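Local coordinates for putative uncharacterized protein (Ustilago maydis, PDB 4GNX), which binds single-stranded DNA as part of replication protein A, probably as its large subunit, built from a series of OB folds, at residues 17-22 with 111-116; 143-148 with 161-166; 296-301 with 346-351. All coordinates share one frame; numbering follows the deposited sequence.

In the fold
Contacts 1, 2 and 3 follow one another along the chain, each in its own OB-type domain. Contact 1 ties the opening strand, 17-30, of the first domain to the linker that leaves its last strand, 104-107. Contact 2 lies in the hairpin of strands 135-152 and 159-168 in the second domain, its centre about 33 Å from that of contact 1. Contact 3 pairs strands 290-310 and 341-352 in the five-stranded antiparallel sheet of the third, about 42 Å from contact 2 and about 56 Å from contact 1 between centres. None touches another, consistent with OB modules strung along one chain that offer successive DNA-binding surfaces.

Contact 1. Residues 17-22 with 111-116; sequences TIKARV and ATDVPE
Arg-21 NH1 is the best-held polar atom here, gripped by two consecutive backbone carbonyls where the first strand of the N-terminal OB fold meets the linker that leaves it. The shorter bond runs to Pro-115 O (2.4 Å from Arg-21 NH1) and is bent, with the donor standing above the carbonyl plane although the oxygen lies close to the plane of the guanidinium. Val-114 O, in that plane at the edge, accepts a second, weak bond from Arg-21 NH1 at 3.4 Å. The side chain reaches this position with CG between the backbone N and the carbonyl carbon (chi1 84°) and a bend at chi3 (33°). NE turns to Asn-71 O, outside the two segments, so the guanidinium is fixed from more than one edge. Over one of its faces sits the aliphatic CG of Glu-116, 3.4 Å from Arg-21 CZ and offset toward the rim. The Glu-116 carboxylate is well out of the guanidinium plane, so its long salt bridge with Arg-21 is a matter of charge alone.

Val-114 fills the space between the two basic chains: CG1 meets Arg-21 NH1 at 3.5 Å, while CG2 lies 3.7 Å from Lys-19 CD. Ala-20, between them in the strand, turns its methyl the other way, onto Leu-45 and Ile-6. Linker residues 111-116 thus pack on residues 19 and 21 of the strand. Beyond Val-114 the Lys-19 chain, bent at chi2, chi3 and chi4, crosses Asp-113 at about a right angle, and Lys-19 NZ forms a salt bridge with Asp-113 OD2 at 3.2 Å, its hydrogen bond weak.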
loop_
_atom_site.group_PDB
_atom_site.type_symbol
_atom_site.label_atom_id
_atom_site.label_comp_id
_atom_site.label_asym_id
_atom_site.label_seq_id
_atom_site.Cartn_x
_atom_site.Cartn_y
_atom_site.Cartn_z
ATOM N N THR C 17 -31.686 17.864 -15.018
ATOM C CA THR C 17 -32.004 18.060 -13.601
ATOM C C THR C 17 -31.975 16.721 -12.854
ATOM O O THR C 17 -32.486 15.718 -13.350
ATOM C CB THR C 17 -33.403 18.680 -13.431
ATOM O OG1 THR C 17 -33.374 20.053 -13.836
ATOM C CG2 THR C 17 -33.864 18.606 -11.988
ATOM N N ILE C 18 -31.388 16.701 -11.664
ATOM C CA ILE C 18 -31.418 15.478 -10.867
ATOM C C ILE C 18 -32.196 15.658 -9.574
ATOM O O ILE C 18 -32.242 16.758 -9.021
ATOM C CB ILE C 18 -30.005 14.910 -10.571
ATOM C CG1 ILE C 18 -29.151 15.910 -9.784
ATOM C CG2 ILE C 18 -29.318 14.449 -11.856
ATOM C CD1 ILE C 18 -27.790 15.352 -9.419
ATOM N N LYS C 19 -32.808 14.576 -9.108
ATOM C CA LYS C 19 -33.447 14.543 -7.801
ATOM C C LYS C 19 -32.635 13.607 -6.908
ATOM O O LYS C 19 -32.622 12.393 -7.119
ATOM C CB LYS C 19 -34.876 14.033 -7.945
ATOM C CG LYS C 19 -35.922 14.848 -7.190
ATOM C CD LYS C 19 -36.447 14.125 -5.956
ATOM C CE LYS C 19 -37.672 13.258 -6.242
ATOM N NZ LYS C 19 -38.947 13.774 -5.649
ATOM N N ALA C 20 -31.935 14.166 -5.923
ATOM C CA ALA C 20 -31.000 13.374 -5.112
ATOM C C ALA C 20 -30.976 13.777 -3.635
ATOM O O ALA C 20 -31.235 14.948 -3.308
ATOM C CB ALA C 20 -29.608 13.486 -5.699
ATOM N N ARG C 21 -30.666 12.833 -2.736
ATOM C CA ARG C 21 -30.458 13.239 -1.343
ATOM C C ARG C 21 -28.998 13.335 -0.975
ATOM O O ARG C 21 -28.191 12.524 -1.411
ATOM C CB ARG C 21 -31.271 12.432 -0.315
ATOM C CG ARG C 21 -30.672 11.122 0.150
ATOM C CD ARG C 21 -31.120 10.728 1.558
ATOM N NE ARG C 21 -32.485 11.118 1.937
ATOM C CZ ARG C 21 -33.600 10.578 1.451
ATOM N NH1 ARG C 21 -33.544 9.632 0.518
ATOM N NH2 ARG C 21 -34.783 11.002 1.885
ATOM N N VAL C 22 -28.671 14.354 -0.189
ATOM C CA VAL C 22 -27.315 14.565 0.289
ATOM C C VAL C 22 -27.021 13.538 1.360
ATOM O O VAL C 22 -27.657 13.530 2.398
ATOM C CB VAL C 22 -27.123 15.956 0.911
ATOM C CG1 VAL C 22 -25.688 16.099 1.379
ATOM C CG2 VAL C 22 -27.479 17.058 -0.079
ATOM N N ALA C 111 -39.927 12.572 -0.809
ATOM C CA ALA C 111 -38.706 11.833 -0.492
ATOM C C ALA C 111 -38.814 10.359 -0.915
ATOM O O ALA C 111 -37.823 9.627 -0.889
ATOM C CB ALA C 111 -38.376 11.952 0.995
ATOM N N THR C 112 -40.011 9.943 -1.326
ATOM C CA THR C 112 -40.309 8.533 -1.610
ATOM C C THR C 112 -39.605 7.936 -2.840
ATOM O O THR C 112 -39.241 6.758 -2.830
ATOM C CB THR C 112 -41.827 8.294 -1.706
ATOM O OG1 THR C 112 -42.452 9.450 -2.275
ATOM C CG2 THR C 112 -42.410 8.041 -0.324
ATOM N N ASP C 113 -39.415 8.735 -3.889
ATOM C CA ASP C 113 -38.689 8.278 -5.081
ATOM C C ASP C 113 -37.244 7.951 -4.730
ATOM O O ASP C 113 -36.687 6.962 -5.205
ATOM C CB ASP C 113 -38.652 9.342 -6.187
ATOM C CG ASP C 113 -39.680 10.445 -6.005
ATOM O OD1 ASP C 113 -40.120 10.713 -4.864
ATOM O OD2 ASP C 113 -40.027 11.072 -7.028
ATOM N N VAL C 114 -36.646 8.808 -3.907
ATOM C CA VAL C 114 -35.237 8.720 -3.548
ATOM C C VAL C 114 -34.997 7.718 -2.419
ATOM O O VAL C 114 -35.655 7.782 -1.383
ATOM C CB VAL C 114 -34.682 10.094 -3.121
ATOM C CG1 VAL C 114 -33.169 10.044 -2.982
ATOM C CG2 VAL C 114 -35.082 11.162 -4.124
ATOM N N PRO C 115 -34.044 6.794 -2.617
ATOM C CA PRO C 115 -33.691 5.841 -1.568
ATOM C C PRO C 115 -33.087 6.535 -0.350
ATOM O O PRO C 115 -32.538 7.635 -0.462
ATOM C CB PRO C 115 -32.644 4.944 -2.238
ATOM C CG PRO C 115 -32.814 5.160 -3.707
ATOM C CD PRO C 115 -33.265 6.577 -3.848
ATOM N N GLU C 116 -33.200 5.896 0.807
ATOM C CA GLU C 116 -32.614 6.427 2.030
ATOM C C GLU C 116 -31.373 5.626 2.416
ATOM O O GLU C 116 -31.258 4.440 2.086
ATOM C CB GLU C 116 -33.655 6.499 3.156
ATOM C CG GLU C 116 -34.621 7.656 2.953
ATOM C CD GLU C 116 -35.727 7.739 3.981
ATOM O OE1 GLU C 116 -36.642 6.887 3.949
ATOM O OE2 GLU C 116 -35.696 8.684 4.799
#

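Contact 2. Residues 143-148 with 161-166; sequences DSYGEL and QKRELT
Tyr-145 and Arg-163 project side by side from neighbouring antiparallel strands and point the same way, with ring and guanidinium almost perpendicular (88°). Arg-163 NE comes to the edge of the ring, 3.8 Å from Tyr-145 CD2. The arginine leaves its strand extended, CG anti to the backbone N, then bends at chi3 (-86°) so that Arg-163 NE can donate to Gly-146 O at 2.8 Å; that oxygen lies in the guanidinium plane. Leu-148 crosses at about a right angle and sets CB over one guanidinium face, 3.4 Å from Arg-163 NH2. On the other flank Tyr-145 CB packs on Leu-165 CD2 at 3.7 Å, while the phenol reaches Asp-194 by its OH and meets Phe-187 edge to face. The backbones are joined by nearly straight bonds, Asp-143 N to Thr-166 O (2.8 Å), Thr-166 N to Ser-144 O (2.9 Å) and Gly-146 N to Glu-164 O. Lys-162 NZ forms a salt bridge with Glu-164 OE2 at 3.0 Å, an oxygen that also accepts from Ala-265 N, and gives a weak bond to a thymine O2 of the bound DNA. This antiparallel pairing of strands 135-152 and 159-168 is the opening beta hairpin of an OB fold.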
loop_
_atom_site.group_PDB
_atom_site.type_symbol
_atom_site.label_atom_id
_atom_site.label_comp_id
_atom_site.label_asym_id
_atom_site.label_seq_id
_atom_site.Cartn_x
_atom_site.Cartn_y
_atom_site.Cartn_z
ATOM N N ASP C 143 -21.909 7.621 25.730
ATOM C CA ASP C 143 -21.733 7.613 27.174
ATOM C C ASP C 143 -21.255 8.990 27.661
ATOM O O ASP C 143 -21.875 9.615 28.530
ATOM C CB ASP C 143 -20.747 6.512 27.575
ATOM C CG ASP C 143 -20.417 6.540 29.046
ATOM O OD1 ASP C 143 -21.288 6.162 29.861
ATOM O OD2 ASP C 143 -19.284 6.946 29.382
ATOM N N SER C 144 -20.152 9.444 27.074
ATOM C CA SER C 144 -19.539 10.726 27.381
ATOM C C SER C 144 -18.691 11.129 26.185
ATOM O O SER C 144 -18.529 10.356 25.227
ATOM C CB SER C 144 -18.660 10.613 28.632
ATOM O OG SER C 144 -17.649 9.631 28.453
ATOM N N TYR C 145 -18.141 12.334 26.230
ATOM C CA TYR C 145 -17.244 12.765 25.178
ATOM C C TYR C 145 -16.093 13.580 25.722
ATOM O O TYR C 145 -16.244 14.313 26.700
ATOM C CB TYR C 145 -17.992 13.540 24.105
ATOM C CG TYR C 145 -18.855 14.667 24.615
ATOM C CD1 TYR C 145 -20.164 14.424 25.045
ATOM C CD2 TYR C 145 -18.381 15.979 24.636
ATOM C CE1 TYR C 145 -20.971 15.452 25.495
ATOM C CE2 TYR C 145 -19.185 17.016 25.080
ATOM C CZ TYR C 145 -20.477 16.744 25.512
ATOM O OH TYR C 145 -21.280 17.763 25.965
ATOM N N GLY C 146 -14.940 13.440 25.076
ATOM C CA GLY C 146 -13.747 14.136 25.493
ATOM C C GLY C 146 -13.821 15.633 25.271
ATOM O O GLY C 146 -14.772 16.150 24.664
ATOM N N GLU C 147 -12.814 16.328 25.795
ATOM C CA GLU C 147 -12.608 17.724 25.492
ATOM C C GLU C 147 -12.064 17.811 24.070
ATOM O O GLU C 147 -11.541 16.833 23.527
ATOM C CB GLU C 147 -11.647 18.364 26.505
ATOM C CG GLU C 147 -10.220 18.601 26.023
ATOM C CD GLU C 147 -9.328 17.367 26.080
ATOM O OE1 GLU C 147 -9.852 16.234 26.200
ATOM O OE2 GLU C 147 -8.084 17.541 26.004
ATOM N N LEU C 148 -12.222 18.986 23.476
ATOM C CA LEU C 148 -11.650 19.296 22.184
ATOM C C LEU C 148 -10.145 19.537 22.289
ATOM O O LEU C 148 -9.702 20.395 23.056
ATOM C CB LEU C 148 -12.336 20.534 21.616
ATOM C CG LEU C 148 -12.029 20.965 20.182
ATOM C CD1 LEU C 148 -13.271 21.595 19.589
ATOM C CD2 LEU C 148 -10.836 21.908 20.083
ATOM N N GLN C 161 -8.719 20.362 14.704
ATOM C CA GLN C 161 -9.673 20.154 15.802
ATOM C C GLN C 161 -10.057 18.683 15.927
ATOM O O GLN C 161 -10.325 18.019 14.928
ATOM C CB GLN C 161 -10.941 21.004 15.625
ATOM C CG GLN C 161 -10.867 22.399 16.235
ATOM C CD GLN C 161 -10.119 23.405 15.366
ATOM O OE1 GLN C 161 -10.108 23.308 14.133
ATOM N NE2 GLN C 161 -9.495 24.387 16.013
ATOM N N LYS C 162 -10.115 18.194 17.161
ATOM C CA LYS C 162 -10.329 16.779 17.418
ATOM C C LYS C 162 -11.174 16.602 18.675
ATOM O O LYS C 162 -11.033 17.374 19.613
ATOM C CB LYS C 162 -8.969 16.110 17.605
ATOM C CG LYS C 162 -9.003 14.602 17.544
ATOM C CD LYS C 162 -7.990 13.976 18.477
ATOM C CE LYS C 162 -8.508 12.625 18.932
ATOM N NZ LYS C 162 -7.514 11.895 19.755
ATOM N N ARG C 163 -12.052 15.602 18.691
ATOM C CA ARG C 163 -12.762 15.234 19.921
ATOM C C ARG C 163 -13.124 13.748 19.951
ATOM O O ARG C 163 -13.329 13.135 18.908
ATOM C CB ARG C 163 -13.997 16.117 20.150
ATOM C CG ARG C 163 -14.910 15.625 21.261
ATOM C CD ARG C 163 -16.068 16.567 21.533
ATOM N NE ARG C 163 -15.671 17.614 22.471
ATOM C CZ ARG C 163 -15.738 18.912 22.217
ATOM N NH1 ARG C 163 -16.215 19.339 21.051
ATOM N NH2 ARG C 163 -15.337 19.782 23.135
ATOM N N GLU C 164 -13.202 13.185 21.158
ATOM C CA GLU C 164 -13.445 11.759 21.338
ATOM C C GLU C 164 -14.736 11.458 22.070
ATOM O O GLU C 164 -15.033 12.069 23.089
ATOM C CB GLU C 164 -12.271 11.103 22.057
ATOM C CG GLU C 164 -11.083 10.911 21.136
ATOM C CD GLU C 164 -10.109 9.870 21.628
ATOM O OE1 GLU C 164 -10.363 9.253 22.686
ATOM O OE2 GLU C 164 -9.084 9.662 20.941
ATOM N N LEU C 165 -15.489 10.501 21.537
ATOM C CA LEU C 165 -16.735 10.042 22.130
ATOM C C LEU C 165 -16.577 8.602 22.572
ATOM O O LEU C 165 -15.853 7.834 21.943
ATOM C CB LEU C 165 -17.884 10.093 21.115
ATOM C CG LEU C 165 -17.951 11.123 19.982
ATOM C CD1 LEU C 165 -19.136 10.807 19.092
ATOM C CD2 LEU C 165 -18.042 12.547 20.498
ATOM N N THR C 166 -17.266 8.236 23.646
ATOM C CA THR C 166 -17.313 6.842 24.089
ATOM C C THR C 166 -18.682 6.257 23.729
ATOM O O THR C 166 -19.720 6.783 24.150
ATOM C CB THR C 166 -17.041 6.704 25.605
ATOM O OG1 THR C 166 -15.876 7.454 25.952
ATOM C CG2 THR C 166 -16.824 5.246 25.992
#

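Contact 3. Residues 296-301 with 346-351; sequences ATVVYI and LSTNVA. With nucleotides of chain G.
The phenol ring of Tyr-300 is the flat group of this contact, and its edge, near the ring plane, meets a phosphate oxygen of the DNA: Tyr-300 OH donates to OP1 of DT19 of chain G at 2.7 Å. The sugar of DT20 of chain G approaches obliquely, its O4' 3.4 Å from Tyr-300 CD1. With CG anti to the backbone N (chi1 -177°), the ring is carried away from strand 346-351 and out to the DNA. Trp-358 and Asn-349 lie on the same side of the sheet.

The backbone beneath is a classic beta bulge in the antiparallel OB-fold sheet. Val-299 N (3.0 Å) and Tyr-300 N both donate to Asn-349 O, which shifts the register by one residue. Tyr-300 O also serves two donors, Asn-349 N at 2.8 Å in the carbonyl plane and Thr-348 OG1 at 2.9 Å from above it; Thr-348 OG1 reaches there anti to its own backbone N. On the face of Val-298 and Val-350 the Ile-301 and Leu-346 side chains cross obliquely, CG2 of Ile-301 3.7 Å from CD1 of Leu-346, and Val-298 and Val-350 share Phe-402 as a neighbour. Thr-297 and Ala-351 pack on Leu-9 and Val-299 on Leu-94 of a neighbouring subunit, so the sheet also meets another chain.

One strand along, Ser-347 OG donates to O2 of DT18 of chain G at 2.8 Å. Tyr-300 thus addresses mainly phosphate and sugar, and Ser-347 an oxygen that cytosine also carries: these contacts alone would not distinguish thymine from cytosine, consistent with reading mostly backbone here.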
loop_
_atom_site.group_PDB
_atom_site.type_symbol
_atom_site.label_atom_id
_atom_site.label_comp_id
_atom_site.label_asym_id
_atom_site.label_seq_id
_atom_site.Cartn_x
_atom_site.Cartn_y
_atom_site.Cartn_z
ATOM N N ALA C 296 10.277 -1.797 2.770
ATOM C CA ALA C 296 11.593 -1.437 2.239
ATOM C C ALA C 296 12.418 -2.647 1.864
ATOM O O ALA C 296 12.094 -3.777 2.263
ATOM C CB ALA C 296 12.349 -0.559 3.210
ATOM N N THR C 297 13.474 -2.409 1.090
ATOM C CA THR C 297 14.321 -3.484 0.611
ATOM C C THR C 297 15.640 -3.407 1.330
ATOM O O THR C 297 16.230 -2.323 1.425
ATOM C CB THR C 297 14.599 -3.366 -0.892
ATOM O OG1 THR C 297 13.362 -3.446 -1.613
ATOM C CG2 THR C 297 15.502 -4.466 -1.349
ATOM N N VAL C 298 16.115 -4.547 1.834
ATOM C CA VAL C 298 17.434 -4.557 2.419
ATOM C C VAL C 298 18.430 -4.382 1.287
ATOM O O VAL C 298 18.478 -5.181 0.360
ATOM C CB VAL C 298 17.725 -5.808 3.281
ATOM C CG1 VAL C 298 19.195 -5.856 3.674
ATOM C CG2 VAL C 298 16.866 -5.800 4.535
ATOM N N VAL C 299 19.199 -3.305 1.375
ATOM C CA VAL C 299 20.251 -2.971 0.421
ATOM C C VAL C 299 21.661 -3.284 0.960
ATOM O O VAL C 299 22.570 -3.560 0.179
ATOM C CB VAL C 299 20.126 -1.485 0.043
ATOM C CG1 VAL C 299 21.468 -0.854 -0.246
ATOM C CG2 VAL C 299 19.182 -1.319 -1.125
ATOM N N TYR C 300 21.847 -3.232 2.280
ATOM C CA TYR C 300 23.162 -3.491 2.890
ATOM C C TYR C 300 23.078 -3.905 4.352
ATOM O O TYR C 300 22.295 -3.344 5.122
ATOM C CB TYR C 300 24.078 -2.260 2.783
ATOM C CG TYR C 300 25.483 -2.474 3.342
ATOM C CD1 TYR C 300 26.425 -3.237 2.639
ATOM C CD2 TYR C 300 25.873 -1.915 4.562
ATOM C CE1 TYR C 300 27.705 -3.446 3.133
ATOM C CE2 TYR C 300 27.153 -2.122 5.065
ATOM C CZ TYR C 300 28.067 -2.888 4.349
ATOM O OH TYR C 300 29.340 -3.101 4.838
ATOM N N ILE C 301 23.903 -4.889 4.710
ATOM C CA ILE C 301 24.133 -5.272 6.108
ATOM C C ILE C 301 25.588 -5.024 6.446
ATOM O O ILE C 301 26.479 -5.449 5.721
ATOM C CB ILE C 301 23.747 -6.736 6.369
ATOM C CG1 ILE C 301 22.304 -6.970 5.901
ATOM C CG2 ILE C 301 23.843 -7.035 7.852
ATOM C CD1 ILE C 301 22.039 -8.316 5.271
ATOM N N LEU C 346 22.359 -6.083 14.646
ATOM C CA LEU C 346 22.289 -5.820 13.227
ATOM C C LEU C 346 22.182 -4.338 12.859
ATOM O O LEU C 346 21.324 -3.613 13.366
ATOM C CB LEU C 346 21.086 -6.554 12.659
ATOM C CG LEU C 346 20.839 -6.444 11.156
ATOM C CD1 LEU C 346 21.357 -7.713 10.498
ATOM C CD2 LEU C 346 19.347 -6.286 10.900
ATOM N N SER C 347 23.052 -3.904 11.956
ATOM C CA SER C 347 22.943 -2.574 11.384
ATOM C C SER C 347 22.660 -2.690 9.889
ATOM O O SER C 347 23.536 -3.099 9.114
ATOM C CB SER C 347 24.230 -1.796 11.613
ATOM O OG SER C 347 23.953 -0.417 11.724
ATOM N N THR C 348 21.445 -2.332 9.470
ATOM C CA THR C 348 21.050 -2.545 8.082
ATOM C C THR C 348 20.500 -1.328 7.360
ATOM O O THR C 348 19.627 -0.651 7.872
ATOM C CB THR C 348 20.038 -3.694 7.965
ATOM O OG1 THR C 348 19.829 -3.968 6.583
ATOM C CG2 THR C 348 18.704 -3.339 8.618
ATOM N N ASN C 349 21.012 -1.069 6.164
ATOM C CA ASN C 349 20.537 0.027 5.323
ATOM C C ASN C 349 19.416 -0.401 4.356
ATOM O O ASN C 349 19.606 -1.264 3.491
ATOM C CB ASN C 349 21.709 0.639 4.544
ATOM C CG ASN C 349 21.345 1.948 3.850
ATOM O OD1 ASN C 349 21.387 2.035 2.638
ATOM N ND2 ASN C 349 20.997 2.972 4.623
ATOM N N VAL C 350 18.246 0.212 4.508
ATOM C CA VAL C 350 17.078 -0.144 3.710
ATOM C C VAL C 350 16.655 1.032 2.861
ATOM O O VAL C 350 16.815 2.184 3.269
ATOM C CB VAL C 350 15.882 -0.630 4.574
ATOM C CG1 VAL C 350 16.311 -1.771 5.491
ATOM C CG2 VAL C 350 15.245 0.509 5.364
ATOM N N ALA C 351 16.118 0.735 1.679
ATOM C CA ALA C 351 15.711 1.774 0.729
ATOM C C ALA C 351 14.339 1.506 0.151
ATOM O O ALA C 351 13.887 0.371 0.115
ATOM C CB ALA C 351 16.720 1.886 -0.391
ATOM P P DT G 20 30.669 -0.913 -0.365
ATOM O OP1 DT G 20 31.500 -2.110 -0.660
ATOM O OP2 DT G 20 31.081 0.405 -0.916
ATOM O "O5'" DT G 20 29.163 -1.186 -0.821
ATOM C "C5'" DT G 20 28.335 -2.168 -0.154
ATOM C "C4'" DT G 20 27.024 -2.405 -0.877
ATOM O "O4'" DT G 20 25.972 -1.590 -0.313
ATOM C "C3'" DT G 20 27.011 -2.156 -2.391
ATOM O "O3'" DT G 20 26.662 -3.358 -3.095
ATOM C "C2'" DT G 20 25.922 -1.111 -2.608
ATOM C "C1'" DT G 20 25.609 -0.569 -1.222
ATOM N N1 DT G 20 26.345 0.651 -0.839
ATOM C C2 DT G 20 26.092 1.202 0.398
ATOM O O2 DT G 20 25.277 0.743 1.181
ATOM N N3 DT G 20 26.830 2.325 0.684
ATOM C C4 DT G 20 27.774 2.933 -0.124
ATOM O O4 DT G 20 28.355 3.943 0.268
ATOM C C5 DT G 20 27.993 2.296 -1.403
ATOM C C7 DT G 20 28.997 2.883 -2.345
ATOM C C6 DT G 20 27.276 1.204 -1.692
ATOM P P DT G 19 30.775 -0.107 6.814
ATOM O OP1 DT G 19 29.709 -1.127 6.661
ATOM O OP2 DT G 19 31.473 0.016 8.118
ATOM O "O5'" DT G 19 31.888 -0.462 5.724
ATOM C "C5'" DT G 19 32.029 0.267 4.486
ATOM C "C4'" DT G 19 30.992 -0.183 3.482
ATOM O "O4'" DT G 19 29.770 0.561 3.685
ATOM C "C3'" DT G 19 31.352 0.072 2.025
ATOM O "O3'" DT G 19 30.552 -0.806 1.229
ATOM C "C2'" DT G 19 30.907 1.512 1.833
ATOM C "C1'" DT G 19 29.647 1.583 2.695
ATOM N N1 DT G 19 29.410 2.866 3.397
ATOM C C2 DT G 19 28.140 3.107 3.873
ATOM O O2 DT G 19 27.211 2.327 3.723
ATOM N N3 DT G 19 27.992 4.305 4.531
ATOM C C4 DT G 19 28.966 5.260 4.756
ATOM O O4 DT G 19 28.684 6.288 5.366
ATOM C C5 DT G 19 30.277 4.940 4.233
ATOM C C7 DT G 19 31.395 5.913 4.429
ATOM C C6 DT G 19 30.431 3.773 3.592
ATOM P P DT G 18 30.235 6.340 8.946
ATOM O OP1 DT G 18 31.678 6.589 9.206
ATOM O OP2 DT G 18 29.433 7.356 8.219
ATOM O "O5'" DT G 18 30.123 4.959 8.162
ATOM C "C5'" DT G 18 30.939 3.825 8.526
ATOM C "C4'" DT G 18 30.104 2.566 8.547
ATOM O "O4'" DT G 18 29.049 2.734 9.512
ATOM C "C3'" DT G 18 29.406 2.239 7.226
ATOM O "O3'" DT G 18 30.163 1.329 6.406
ATOM C "C2'" DT G 18 28.055 1.677 7.640
ATOM C "C1'" DT G 18 27.905 2.002 9.121
ATOM N N1 DT G 18 26.725 2.804 9.480
ATOM C C2 DT G 18 25.887 2.296 10.445
ATOM O O2 DT G 18 26.063 1.214 10.979
ATOM N N3 DT G 18 24.822 3.103 10.761
ATOM C C4 DT G 18 24.526 4.343 10.228
ATOM O O4 DT G 18 23.533 4.952 10.613
ATOM C C5 DT G 18 25.456 4.822 9.230
ATOM C C7 DT G 18 25.214 6.156 8.594
ATOM C C6 DT G 18 26.500 4.042 8.916
#